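Possible thiamine biosynthesis enzyme (Candida albicans, PDB 2X7Q) is of unknown function but adopts the periplasmic binding protein fold and probably binds a small solute, possibly one linked to thiamine biosynthesis. Local coordinates at residues A[103-108]-A[191-196]; A[118-123]-A[170-175]; A[17-22]-A[67-72]; A[87-92]-A[207-212]; A[30-35]-A[238-243]. The protein carries 1 engineered substitution. One frame throughout, in Å; residues are numbered along the deposited sequence. Where two conformers were deposited one is given.

Contact 1: A[103-108]-A[191-196]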
# COMPACT_ATOMS: atom_id res chain seq x y z
N VAL A 103 -4.27 -6.17 14.30
CA VAL A 103 -3.23 -6.81 15.10
C VAL A 103 -3.68 -8.21 15.50
O VAL A 103 -4.72 -8.38 16.14
CB VAL A 103 -2.91 -5.99 16.35
CG1 VAL A 103 -1.77 -6.63 17.13
CG2 VAL A 103 -2.57 -4.56 15.98
N SER A 104 -2.90 -9.22 15.12
CA SER A 104 -3.29 -10.61 15.36
C SER A 104 -2.31 -11.35 16.26
O SER A 104 -1.14 -10.97 16.36
CB SER A 104 -3.43 -11.35 14.03
OG SER A 104 -4.34 -10.70 13.16
N THR A 105 -2.80 -12.40 16.90
CA THR A 105 -1.95 -13.28 17.70
C THR A 105 -2.45 -14.71 17.56
O THR A 105 -3.44 -14.97 16.86
CB THR A 105 -1.95 -12.88 19.19
OG1 THR A 105 -0.98 -13.66 19.90
CG2 THR A 105 -3.32 -13.09 19.81
N GLY A 106 -1.76 -15.65 18.21
CA GLY A 106 -2.14 -17.05 18.15
C GLY A 106 -3.56 -17.30 18.62
O GLY A 106 -4.16 -16.46 19.28
N SER A 107 -4.09 -18.47 18.27
CA SER A 107 -5.45 -18.83 18.66
C SER A 107 -5.56 -19.06 20.16
O SER A 107 -6.54 -18.67 20.79
CB SER A 107 -5.90 -20.09 17.91
OG SER A 107 -5.06 -21.19 18.20
N ASN A 108 -4.53 -19.68 20.74
CA ASN A 108 -4.49 -19.95 22.17
C ASN A 108 -3.25 -19.36 22.83
O ASN A 108 -2.26 -20.07 23.04
CB ASN A 108 -4.57 -21.45 22.44
CG ASN A 108 -4.64 -21.77 23.92
OD1 ASN A 108 -5.61 -21.41 24.60
ND2 ASN A 108 -3.63 -22.46 24.43
N LYS A 191 -6.24 -14.65 16.13
CA LYS A 191 -7.11 -13.92 17.05
C LYS A 191 -6.77 -12.44 17.09
O LYS A 191 -5.64 -12.06 17.38
CB LYS A 191 -6.99 -14.53 18.45
CG LYS A 191 -7.70 -13.76 19.54
CD LYS A 191 -7.61 -14.51 20.86
CE LYS A 191 -6.20 -15.05 21.08
NZ LYS A 191 -6.10 -15.90 22.29
N GLN A 192 -7.77 -11.60 16.80
CA GLN A 192 -7.57 -10.16 16.79
C GLN A 192 -7.54 -9.59 18.20
O GLN A 192 -8.37 -9.94 19.04
CB GLN A 192 -8.67 -9.47 15.98
CG GLN A 192 -8.61 -7.95 16.02
CD GLN A 192 -9.74 -7.30 15.26
OE1 GLN A 192 -10.42 -6.41 15.78
NE2 GLN A 192 -9.96 -7.74 14.03
N ILE A 193 -6.58 -8.70 18.46
CA ILE A 193 -6.45 -8.06 19.76
C ILE A 193 -6.53 -6.54 19.65
O ILE A 193 -6.67 -5.85 20.66
CB ILE A 193 -5.13 -8.46 20.45
CG1 ILE A 193 -3.93 -8.00 19.63
CG2 ILE A 193 -5.09 -9.95 20.70
CD1 ILE A 193 -2.59 -8.33 20.27
N ASP A 194 -6.45 -6.03 18.43
CA ASP A 194 -6.49 -4.59 18.20
C ASP A 194 -6.55 -4.24 16.71
O ASP A 194 -6.25 -5.07 15.86
CB ASP A 194 -5.26 -3.93 18.85
CG ASP A 194 -5.47 -2.46 19.13
OD1 ASP A 194 -6.59 -1.95 18.89
OD2 ASP A 194 -4.52 -1.81 19.61
N GLN A 195 -6.94 -3.00 16.42
CA GLN A 195 -6.95 -2.48 15.06
C GLN A 195 -6.36 -1.08 15.05
O GLN A 195 -6.15 -0.49 16.11
CB GLN A 195 -8.38 -2.45 14.50
CG GLN A 195 -9.01 -3.82 14.29
CD GLN A 195 -10.40 -3.73 13.69
OE1 GLN A 195 -10.97 -2.64 13.56
NE2 GLN A 195 -10.96 -4.87 13.32
N ILE A 196 -6.09 -0.55 13.86
CA ILE A 196 -5.54 0.80 13.75
C ILE A 196 -5.53 1.31 12.31
O ILE A 196 -4.99 0.66 11.42
CB ILE A 196 -4.11 0.89 14.34
CG1 ILE A 196 -3.55 2.30 14.16
CG2 ILE A 196 -3.20 -0.13 13.69
CD1 ILE A 196 -2.15 2.47 14.71
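An antiparallel strand pair with a beta bulge joins Val-103, Ser-104 and Thr-105 to Lys-191 through Asp-194 at the border of one of the two mixed sheets of this periplasmic binding protein fold. The register locates the bulge. Thr-105 faces Lys-191 and Ser-104 faces Gln-192, but Val-103 faces Asp-194, so Ile-193 is the inserted residue. Val-103 is therefore gripped by two consecutive residues: its O accepts from Ile-193 N at 3.0 Å, and its N gives a bond of 2.8 Å to Asp-194 O. Thr-105 and Lys-191 close the other end with a reciprocal pair of backbone bonds.

At the bulge Ile-193 reaches both Val-103 and Thr-105. Val-103 CG1 stands anti to its backbone N (chi1 -176°) and meets Ile-193 CG1 at 3.6 Å, while Ile-193 CG2 touches Thr-105 CG2 at 3.7 Å. That threonine methyl also lies beside Lys-191 CE, the two side chains pointing the same way. The hydroxyl, Thr-105 OG1, bonds instead to Asp-172 O, next to strand 173-177. The lysine chain bends at chi3 (44°), which brings CE to 3.1 Å from Gly-106 O. Its NZ then bonds to Ser-107 O at 3.2 Å, approaching from well above the carbonyl plane (65° out of it).

Backbone bonds thus set the register, and the methyl and methylene groups fill in one face between them. The lysine ties its own strand to the backbone at Gly-106 and Ser-107, whose carbonyl oxygens would probably help to accommodate its positive charge.

Contact 2: A[118-123]-A[170-175]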
# COMPACT_ATOMS: atom_id res chain seq x y z
N LEU A 118 2.66 -6.73 23.99
CA LEU A 118 3.49 -7.16 22.86
C LEU A 118 4.97 -6.85 23.06
O LEU A 118 5.34 -5.75 23.49
CB LEU A 118 2.99 -6.54 21.56
CG LEU A 118 1.54 -6.83 21.19
CD1 LEU A 118 1.21 -6.27 19.81
CD2 LEU A 118 1.26 -8.32 21.24
N LYS A 119 5.82 -7.82 22.74
CA LYS A 119 7.26 -7.64 22.79
C LYS A 119 7.90 -8.11 21.48
O LYS A 119 8.64 -7.36 20.84
CB LYS A 119 7.87 -8.39 23.98
CG LYS A 119 7.41 -7.89 25.34
CD LYS A 119 7.64 -6.39 25.49
CE LYS A 119 9.09 -6.02 25.25
NZ LYS A 119 10.01 -6.70 26.19
N ARG A 120 7.62 -9.35 21.11
CA ARG A 120 8.11 -9.91 19.85
C ARG A 120 7.13 -9.62 18.72
O ARG A 120 6.00 -10.11 18.73
CB ARG A 120 8.33 -11.41 19.98
CG ARG A 120 9.42 -11.81 20.97
CD ARG A 120 9.46 -13.30 21.18
NE ARG A 120 8.24 -13.79 21.82
CZ ARG A 120 7.94 -15.07 21.99
NH1 ARG A 120 8.77 -16.02 21.56
NH2 ARG A 120 6.81 -15.42 22.58
N ILE A 121 7.57 -8.82 17.75
CA ILE A 121 6.71 -8.44 16.64
C ILE A 121 7.12 -9.12 15.34
O ILE A 121 8.24 -8.93 14.85
CB ILE A 121 6.73 -6.91 16.43
CG1 ILE A 121 6.26 -6.19 17.70
CG2 ILE A 121 5.85 -6.53 15.25
CD1 ILE A 121 4.88 -6.59 18.15
N GLY A 122 6.21 -9.91 14.78
CA GLY A 122 6.47 -10.58 13.52
C GLY A 122 6.14 -9.68 12.34
O GLY A 122 5.07 -9.08 12.28
N VAL A 123 7.08 -9.59 11.40
CA VAL A 123 6.89 -8.77 10.21
C VAL A 123 7.28 -9.54 8.96
O VAL A 123 8.14 -10.42 9.02
CB VAL A 123 7.71 -7.47 10.28
CG1 VAL A 123 7.33 -6.65 11.50
CG2 VAL A 123 9.20 -7.79 10.29
N GLY A 170 9.06 -17.83 16.96
CA GLY A 170 7.82 -17.41 17.60
C GLY A 170 7.66 -15.91 17.67
O GLY A 170 8.65 -15.17 17.69
N SER A 171 6.41 -15.46 17.73
CA SER A 171 6.11 -14.03 17.85
C SER A 171 4.90 -13.83 18.74
O SER A 171 4.10 -14.74 18.94
CB SER A 171 5.86 -13.41 16.47
OG SER A 171 7.01 -13.50 15.65
N ASP A 172 4.76 -12.62 19.29
CA ASP A 172 3.62 -12.30 20.13
C ASP A 172 2.45 -11.80 19.29
O ASP A 172 1.29 -12.08 19.60
CB ASP A 172 3.99 -11.25 21.18
CG ASP A 172 4.91 -11.81 22.26
OD1 ASP A 172 4.97 -13.04 22.40
OD2 ASP A 172 5.56 -11.00 22.95
N ALA A 173 2.76 -11.09 18.21
CA ALA A 173 1.73 -10.54 17.33
C ALA A 173 2.32 -10.00 16.03
O ALA A 173 3.52 -9.73 15.94
CB ALA A 173 0.94 -9.46 18.05
N PHE A 174 1.46 -9.84 15.03
CA PHE A 174 1.84 -9.24 13.76
C PHE A 174 0.69 -8.37 13.26
O PHE A 174 -0.44 -8.48 13.74
CB PHE A 174 2.18 -10.32 12.73
CG PHE A 174 1.00 -11.12 12.27
CD1 PHE A 174 0.59 -12.25 12.98
CD2 PHE A 174 0.30 -10.76 11.13
CE1 PHE A 174 -0.49 -12.99 12.55
CE2 PHE A 174 -0.79 -11.50 10.71
CZ PHE A 174 -1.18 -12.62 11.42
N MSE A 175 0.98 -7.49 12.30
CA MSE A 175 -0.05 -6.60 11.78
C MSE A 175 -0.27 -6.84 10.28
O MSE A 175 0.68 -6.93 9.51
CB MSE A 175 0.33 -5.14 12.04
CG MSE A 175 0.54 -4.82 13.50
SE MSE A 175 1.04 -2.97 13.81
CE MSE A 175 -0.48 -2.10 12.99
O HOH W 1 7.51 -12.38 24.30
O HOH W 2 3.70 -6.66 12.31
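Gly-170 lies against Arg-120, its C over one face of the guanidinium and 4.0 Å from Arg-120 NH1. Next, Ser-171 brings OG to 3.7 Å from Gly-122 CA, an approach that the glycine permits by having no CB on that side; the same OG is hydrogen-bonded to Ser-161.

Asp-172 is the polar centre of the contact. Its N bonds to Arg-120 O at 2.9 Å, and its carboxylate reaches back to the other segment with both oxygens. OD1 forms a salt bridge of 3.0 Å with Arg-120 NH2, met on the syn side, although the two flat groups stand 76° apart. OD2 accepts from two successive backbone nitrogens: Lys-119 N lies on its anti lone pair at 3.2 Å, whereas Arg-120 N comes from above the carboxylate plane (57° out of it). A water donating to OD2 and a second salt bridge, from Arg-109 to OD1, would further stabilise the negative charge.

Ala-173 pairs in parallel with Ile-121, its O accepting from Gly-122 N at 2.9 Å. On the Ile-121 face its CB presses tightly on Leu-118 CD2, 3.4 Å away. Phe-174 sets CB 3.2 Å from Gly-122 O, while its ring leads away from the Gly-122 segment. At selenomethionine Met-175 the strands part, and a water bridges its N to Gly-122 O.

Strand 120-123 runs between 148-151 and 173-177, and strand 100-106 flanks 173-177 on its other side. Helix 155-162 packs on the Phe-174 ring, while helix 129-141 meets Ile-121 and Met-175 on the sheet's other face.

Contact 3: A[17-22]-A[67-72]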
# COMPACT_ATOMS: atom_id res chain seq x y z
N LEU A 17 4.55 0.07 -21.18
CA LEU A 17 4.61 0.44 -19.77
C LEU A 17 4.44 -0.77 -18.87
O LEU A 17 3.40 -1.42 -18.87
CB LEU A 17 3.51 1.47 -19.47
CG LEU A 17 3.78 2.47 -18.35
CD1 LEU A 17 4.98 3.33 -18.69
CD2 LEU A 17 2.55 3.32 -18.12
N LYS A 18 5.49 -1.08 -18.10
CA LYS A 18 5.44 -2.19 -17.16
C LYS A 18 4.96 -1.70 -15.79
O LYS A 18 5.66 -0.94 -15.12
CB LYS A 18 6.81 -2.86 -17.04
CG LYS A 18 7.35 -3.41 -18.34
CD LYS A 18 8.64 -4.19 -18.13
CE LYS A 18 8.41 -5.43 -17.30
NZ LYS A 18 9.67 -6.20 -17.07
N VAL A 19 3.77 -2.13 -15.39
CA VAL A 19 3.17 -1.66 -14.15
C VAL A 19 3.15 -2.75 -13.08
O VAL A 19 2.53 -3.80 -13.26
CB VAL A 19 1.74 -1.15 -14.38
CG1 VAL A 19 1.11 -0.70 -13.07
CG2 VAL A 19 1.73 -0.02 -15.40
N ALA A 20 3.83 -2.50 -11.97
CA ALA A 20 3.86 -3.43 -10.85
C ALA A 20 2.72 -3.15 -9.88
O ALA A 20 2.54 -2.01 -9.46
CB ALA A 20 5.19 -3.36 -10.13
N TYR A 21 1.96 -4.18 -9.54
CA TYR A 21 0.83 -4.04 -8.63
C TYR A 21 0.79 -5.17 -7.61
O TYR A 21 1.46 -6.19 -7.77
CB TYR A 21 -0.48 -4.02 -9.42
CG TYR A 21 -0.91 -5.39 -9.91
CD1 TYR A 21 -1.85 -6.13 -9.21
CD2 TYR A 21 -0.37 -5.92 -11.07
CE1 TYR A 21 -2.24 -7.38 -9.66
CE2 TYR A 21 -0.76 -7.17 -11.53
CZ TYR A 21 -1.69 -7.89 -10.82
OH TYR A 21 -2.07 -9.14 -11.28
N ILE A 22 -0.01 -4.98 -6.56
CA ILE A 22 -0.19 -6.01 -5.54
C ILE A 22 -1.57 -6.64 -5.68
O ILE A 22 -2.58 -5.94 -5.60
CB ILE A 22 -0.01 -5.44 -4.13
CG1 ILE A 22 1.34 -4.73 -4.01
CG2 ILE A 22 -0.13 -6.55 -3.09
CD1 ILE A 22 1.55 -4.04 -2.68
N VAL A 67 10.33 -2.23 -13.80
CA VAL A 67 9.00 -1.70 -14.04
C VAL A 67 9.03 -0.18 -14.09
O VAL A 67 9.92 0.45 -13.52
CB VAL A 67 8.00 -2.16 -12.97
CG1 VAL A 67 7.91 -3.68 -12.94
CG2 VAL A 67 8.40 -1.61 -11.61
N ASP A 68 8.04 0.40 -14.77
CA ASP A 68 7.97 1.85 -14.93
C ASP A 68 7.11 2.49 -13.84
O ASP A 68 7.39 3.59 -13.38
CB ASP A 68 7.41 2.20 -16.31
CG ASP A 68 8.24 1.63 -17.44
OD1 ASP A 68 9.42 2.03 -17.57
OD2 ASP A 68 7.73 0.78 -18.20
N ILE A 69 6.05 1.79 -13.44
CA ILE A 69 5.12 2.30 -12.44
C ILE A 69 4.83 1.27 -11.36
O ILE A 69 4.81 0.06 -11.62
CB ILE A 69 3.79 2.74 -13.10
CG1 ILE A 69 4.04 3.81 -14.16
CG2 ILE A 69 2.81 3.25 -12.05
CD1 ILE A 69 2.78 4.35 -14.81
N ALA A 70 4.61 1.74 -10.13
CA ALA A 70 4.27 0.87 -9.02
C ALA A 70 3.10 1.43 -8.21
O ALA A 70 3.08 2.61 -7.88
CB ALA A 70 5.48 0.65 -8.12
N ILE A 71 2.12 0.57 -7.91
CA ILE A 71 0.98 0.96 -7.09
C ILE A 71 1.11 0.32 -5.71
O ILE A 71 0.79 -0.86 -5.54
CB ILE A 71 -0.35 0.51 -7.72
CG1 ILE A 71 -0.38 0.82 -9.22
CG2 ILE A 71 -1.53 1.15 -7.01
CD1 ILE A 71 -0.96 2.18 -9.56
N GLY A 72 1.57 1.08 -4.73
CA GLY A 72 1.81 0.54 -3.40
C GLY A 72 1.38 1.44 -2.26
O GLY A 72 0.78 2.49 -2.48
O HOH W 3 -1.31 -2.33 -6.59
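Leu-17 and Lys-18 meet Asp-68 and Ile-69 in the tight half of this parallel pairing, whose short strand axes diverge by only 17°. Lys-18 O accepts twice, from Asp-68 N at 2.8 Å, in the carbonyl plane, and from Ile-69 N at 3.2 Å. In return Asp-68 OD2 takes Lys-18 N on its anti lone pair, in a nearly straight bond of 2.9 Å. The carboxylate is buried but well served: Lys-215 forms a salt bridge with OD2 and Ser-211 bonds to OD1, so it is probably charged. Beside it Leu-17 CD2 closes to 3.5 Å from Ile-69 CD1, shorter than usual for two methyls. On the other face Ala-20 CB rests 3.9 Å from Val-67 CG1.

The far end is looser. After the bond from Ile-71 N to Ala-20 O at 3.0 Å, direct pairing stops, and a water takes over, accepting from Ile-22 N and donating to Ile-71 O. Val-19 CG1 and Ile-71 CG1 are already 4.4 Å apart.

Strand 17-21 lies between 46-50 and 69-73, and 203-208 flanks 69-73 beyond. Helix 216-235 brings Phe-222 onto Leu-17, Val-19 and Ile-69; helix 55-63 packs against Ala-20, Val-67 and Ala-70.

Contact 4: A[87-92]-A[207-212]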
# COMPACT_ATOMS: atom_id res chain seq x y z
N ASN A 87 15.30 9.06 -6.57
CA ASN A 87 14.89 8.50 -7.85
C ASN A 87 13.50 7.88 -7.79
O ASN A 87 13.08 7.17 -8.71
CB ASN A 87 15.92 7.49 -8.36
CG ASN A 87 17.21 8.15 -8.80
OD1 ASN A 87 17.20 9.26 -9.33
ND2 ASN A 87 18.33 7.47 -8.59
N ILE A 88 12.78 8.15 -6.70
CA ILE A 88 11.40 7.70 -6.55
C ILE A 88 10.47 8.91 -6.54
O ILE A 88 10.69 9.87 -5.80
CB ILE A 88 11.20 6.90 -5.26
CG1 ILE A 88 11.96 5.57 -5.34
CG2 ILE A 88 9.73 6.64 -5.02
CD1 ILE A 88 11.45 4.64 -6.41
N HIS A 89 9.43 8.85 -7.37
CA HIS A 89 8.48 9.96 -7.47
C HIS A 89 7.04 9.51 -7.20
O HIS A 89 6.54 8.57 -7.83
CB HIS A 89 8.57 10.61 -8.85
CG HIS A 89 9.80 11.42 -9.06
ND1 HIS A 89 11.01 10.87 -9.42
CD2 HIS A 89 10.02 12.76 -8.97
CE1 HIS A 89 11.92 11.82 -9.53
NE2 HIS A 89 11.34 12.98 -9.26
N VAL A 90 6.39 10.19 -6.27
CA VAL A 90 4.97 9.96 -6.00
C VAL A 90 4.13 10.87 -6.88
O VAL A 90 4.10 12.09 -6.69
CB VAL A 90 4.62 10.22 -4.52
CG1 VAL A 90 3.13 10.03 -4.29
CG2 VAL A 90 5.43 9.30 -3.61
N LEU A 91 3.45 10.27 -7.85
CA LEU A 91 2.71 11.03 -8.86
C LEU A 91 1.33 11.47 -8.39
O LEU A 91 0.96 12.64 -8.52
CB LEU A 91 2.59 10.22 -10.15
CG LEU A 91 3.91 9.84 -10.82
CD1 LEU A 91 3.66 8.96 -12.03
CD2 LEU A 91 4.70 11.08 -11.20
N ASP A 92 0.55 10.53 -7.86
CA ASP A 92 -0.82 10.82 -7.45
C ASP A 92 -1.32 9.80 -6.43
O ASP A 92 -0.64 8.83 -6.13
CB ASP A 92 -1.73 10.85 -8.68
CG ASP A 92 -2.90 11.80 -8.51
OD1 ASP A 92 -3.46 12.23 -9.54
OD2 ASP A 92 -3.26 12.12 -7.36
N THR A 207 6.63 6.25 -9.56
CA THR A 207 7.45 5.95 -10.72
C THR A 207 8.91 6.27 -10.43
O THR A 207 9.23 6.78 -9.35
CB THR A 207 6.99 6.75 -11.95
OG1 THR A 207 7.70 6.30 -13.11
CG2 THR A 207 7.24 8.24 -11.75
N SER A 208 9.78 5.97 -11.38
CA SER A 208 11.21 6.25 -11.22
C SER A 208 11.59 7.51 -12.00
O SER A 208 10.82 7.98 -12.84
CB SER A 208 12.03 5.07 -11.70
OG SER A 208 11.85 4.85 -13.09
N SER A 209 12.77 8.04 -11.71
CA SER A 209 13.27 9.22 -12.41
C SER A 209 13.47 8.92 -13.89
O SER A 209 13.26 9.78 -14.75
CB SER A 209 14.58 9.71 -11.79
OG SER A 209 14.37 10.17 -10.47
N ASP A 210 13.87 7.68 -14.19
CA ASP A 210 14.06 7.25 -15.57
C ASP A 210 12.75 7.32 -16.35
O ASP A 210 12.67 8.02 -17.37
CB ASP A 210 14.60 5.82 -15.60
CG ASP A 210 16.03 5.72 -15.09
OD1 ASP A 210 16.94 5.51 -15.91
OD2 ASP A 210 16.23 5.86 -13.87
N SER A 211 11.74 6.60 -15.88
CA SER A 211 10.46 6.52 -16.56
C SER A 211 9.74 7.86 -16.64
O SER A 211 9.03 8.14 -17.60
CB SER A 211 9.56 5.48 -15.88
OG SER A 211 10.16 4.20 -15.89
N LEU A 212 9.93 8.70 -15.62
CA LEU A 212 9.23 9.98 -15.57
C LEU A 212 9.67 10.94 -16.67
O LEU A 212 8.87 11.72 -17.18
CB LEU A 212 9.40 10.63 -14.19
CG LEU A 212 8.66 11.96 -13.98
CD1 LEU A 212 7.19 11.83 -14.36
CD2 LEU A 212 8.81 12.45 -12.55
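This is an antiparallel edge pairing that turns into a strand-to-helix contact: Ile-88 and His-89 pair with Ser-208 and Thr-207, after which the second segment coils into helix 209-214. The sheet part rests on His-89 and Thr-207, which exchange two backbone bonds of 2.9 Å, from His-89 N to Thr-207 O and from Thr-207 N to His-89 O. Two residues on, Ser-209 N still bonds to Asn-87 O at 3.1 Å, but from above the carbonyl plane (44° out of it), as the chain is already turning. Ser-208 is the N-cap; its OG accepts from Ser-211 N.

The first helical turn then folds back over the histidine. Leu-212 CD2 makes a CH-pi contact over one ring face, 3.9 Å from the His-89 centroid and 18° off the normal. Ser-209 OG lies in the ring plane at its edge, 3.1 Å from His-89 CE1. Thr-207 CG2 fits against Leu-91 CD1 at 3.7 Å, and Leu-91 CD2 slides past Leu-212 CD1.

At Leu-91 and Asp-92, which both face Val-205, strand 88-95 has a classic beta bulge. This strand is one of the two outermost of its sheet, with 203-208 beside it. Helix 216-235 meets Leu-91 and Thr-207 through Ile-219, while helices 55-63 and 74-82 pack on Ile-88.

Contact 5: A[30-35]-A[238-243]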
# COMPACT_ATOMS: atom_id res chain seq x y z
N LEU A 30 -7.87 -1.50 -11.36
CA LEU A 30 -6.87 -1.78 -12.38
C LEU A 30 -7.34 -2.87 -13.32
O LEU A 30 -7.15 -2.79 -14.54
CB LEU A 30 -5.54 -2.18 -11.74
CG LEU A 30 -4.85 -1.15 -10.85
CD1 LEU A 30 -3.57 -1.72 -10.25
CD2 LEU A 30 -4.55 0.11 -11.64
N PHE A 31 -7.97 -3.90 -12.76
CA PHE A 31 -8.46 -5.02 -13.56
C PHE A 31 -9.56 -4.61 -14.54
O PHE A 31 -9.48 -4.92 -15.73
CB PHE A 31 -8.98 -6.14 -12.64
CG PHE A 31 -9.85 -7.14 -13.34
CD1 PHE A 31 -9.29 -8.12 -14.15
CD2 PHE A 31 -11.22 -7.11 -13.19
CE1 PHE A 31 -10.09 -9.04 -14.80
CE2 PHE A 31 -12.03 -8.03 -13.83
CZ PHE A 31 -11.46 -9.00 -14.64
N PHE A 32 -10.57 -3.91 -14.03
CA PHE A 32 -11.70 -3.49 -14.86
C PHE A 32 -11.27 -2.55 -15.98
O PHE A 32 -11.87 -2.54 -17.05
CB PHE A 32 -12.79 -2.85 -14.00
CG PHE A 32 -13.61 -3.84 -13.21
CD1 PHE A 32 -13.48 -3.93 -11.83
CD2 PHE A 32 -14.49 -4.69 -13.84
CE1 PHE A 32 -14.22 -4.84 -11.10
CE2 PHE A 32 -15.24 -5.61 -13.12
CZ PHE A 32 -15.10 -5.68 -11.75
N ALA A 33 -10.23 -1.76 -15.73
CA ALA A 33 -9.68 -0.88 -16.76
C ALA A 33 -9.18 -1.70 -17.94
O ALA A 33 -9.28 -1.27 -19.09
CB ALA A 33 -8.56 -0.03 -16.18
N GLN A 34 -8.64 -2.88 -17.65
CA GLN A 34 -8.16 -3.79 -18.68
C GLN A 34 -9.31 -4.56 -19.31
O GLN A 34 -9.36 -4.74 -20.53
CB GLN A 34 -7.13 -4.76 -18.10
CG GLN A 34 -6.56 -5.75 -19.11
CD GLN A 34 -5.59 -6.74 -18.47
OE1 GLN A 34 -4.38 -6.60 -18.60
NE2 GLN A 34 -6.13 -7.74 -17.79
N GLN A 35 -10.25 -4.99 -18.48
CA GLN A 35 -11.42 -5.73 -18.94
C GLN A 35 -12.24 -4.90 -19.93
O GLN A 35 -12.69 -5.41 -20.95
CB GLN A 35 -12.31 -6.13 -17.76
CG GLN A 35 -13.55 -6.93 -18.14
CD GLN A 35 -14.52 -7.10 -16.99
OE1 GLN A 35 -14.63 -8.18 -16.41
NE2 GLN A 35 -15.22 -6.03 -16.64
N ASP A 238 -21.20 -4.57 -7.78
CA ASP A 238 -21.71 -5.93 -7.91
C ASP A 238 -20.69 -6.86 -8.57
O ASP A 238 -20.40 -7.94 -8.06
CB ASP A 238 -23.04 -5.94 -8.67
CG ASP A 238 -22.99 -5.14 -9.96
OD1 ASP A 238 -21.91 -4.59 -10.29
OD2 ASP A 238 -24.02 -5.06 -10.65
N GLU A 239 -20.15 -6.42 -9.70
CA GLU A 239 -19.16 -7.19 -10.45
C GLU A 239 -17.85 -7.25 -9.69
O GLU A 239 -17.14 -8.25 -9.72
CB GLU A 239 -18.94 -6.58 -11.83
CG GLU A 239 -20.20 -6.47 -12.67
CD GLU A 239 -19.96 -5.82 -14.01
OE1 GLU A 239 -18.79 -5.56 -14.35
OE2 GLU A 239 -20.95 -5.56 -14.73
N ALA A 240 -17.53 -6.15 -9.01
CA ALA A 240 -16.31 -6.06 -8.21
C ALA A 240 -16.30 -7.12 -7.12
O ALA A 240 -15.30 -7.79 -6.91
CB ALA A 240 -16.19 -4.67 -7.61
N ILE A 241 -17.44 -7.27 -6.44
CA ILE A 241 -17.56 -8.26 -5.38
C ILE A 241 -17.36 -9.67 -5.93
O ILE A 241 -16.70 -10.49 -5.29
CB ILE A 241 -18.94 -8.17 -4.68
CG1 ILE A 241 -19.10 -6.82 -3.99
CG2 ILE A 241 -19.09 -9.30 -3.68
CD1 ILE A 241 -20.42 -6.66 -3.27
N GLU A 242 -17.92 -9.95 -7.10
CA GLU A 242 -17.79 -11.25 -7.73
C GLU A 242 -16.34 -11.52 -8.13
O GLU A 242 -15.81 -12.59 -7.89
CB GLU A 242 -18.70 -11.36 -8.95
CG GLU A 242 -18.67 -12.72 -9.63
CD GLU A 242 -19.53 -12.77 -10.89
OE1 GLU A 242 -19.73 -11.71 -11.51
OE2 GLU A 242 -19.98 -13.88 -11.26
N TYR A 243 -15.71 -10.53 -8.76
CA TYR A 243 -14.33 -10.65 -9.20
C TYR A 243 -13.38 -10.92 -8.04
O TYR A 243 -12.55 -11.82 -8.11
CB TYR A 243 -13.89 -9.38 -9.93
CG TYR A 243 -12.39 -9.26 -10.11
CD1 TYR A 243 -11.73 -10.00 -11.09
CD2 TYR A 243 -11.63 -8.42 -9.31
CE1 TYR A 243 -10.36 -9.90 -11.26
CE2 TYR A 243 -10.26 -8.31 -9.47
CZ TYR A 243 -9.63 -9.05 -10.45
OH TYR A 243 -8.27 -8.95 -10.61
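An aromatic cluster of Phe-31, Phe-32 and Tyr-243 joins two helices whose short axes come no closer than 11.7 Å and cross at 107°, so that long side chains must span the gap. The main element is an offset stack of Phe-31 on Tyr-243, with centroids 3.9 Å apart and planes only 11° from parallel. Both residues set out from the backbone toward the other helix, and in both CG is anti to the backbone N (chi1 164° in Phe-31). Tyr-243 CE1 sits over the centre of the Phe-31 ring, 3.3 Å above its plane, and Tyr-243 OH extends beyond the ring to 3.5 Å from Phe-31 CB. Gln-35 CB lies over the opposite face of Phe-31, toward the rim.

Phe-32 reaches across with its far end. Its CZ approaches Ala-240 N at 3.7 Å and its CE1 meets Ala-240 CB at 4.0 Å. Phe-31 CD2 lies over the centre of one Phe-32 face. Glu-239 OE1 comes within 3.8 Å of Phe-32 CE2, but its hydrogen-bond partner is the hydroxyl of Tyr-232, from helix 216-235.

The two helix segments are therefore joined by dispersion and ring overlap rather than by polar bonds, with the carboxylate of Glu-239 engaged at the partly exposed margin by a neighbouring helix.

Contacts 1 and 2 hold one sheet, and contacts 3 and 4 the other; the two groups lie on opposite sides of the chain's centre, as suits a two-lobed binding protein fold. Contacts 2 and 3 are the buried parallel pairings; in both an aspartate carboxylate accepts from backbone N-H of the partner segment, one in contact 3 and two in contact 2. Contacts 1 and 4 are antiparallel, partly buried border pairings. Threonine hydroxyls link neighbouring strands in both sheets, and Ser-104 N probably bonds to Phe-174 O between contacts 1 and 2. Contact 5, between helices and partly buried, relies on aromatic packing and touches contact 3 through Leu-30, against Tyr-21 and Ile-71.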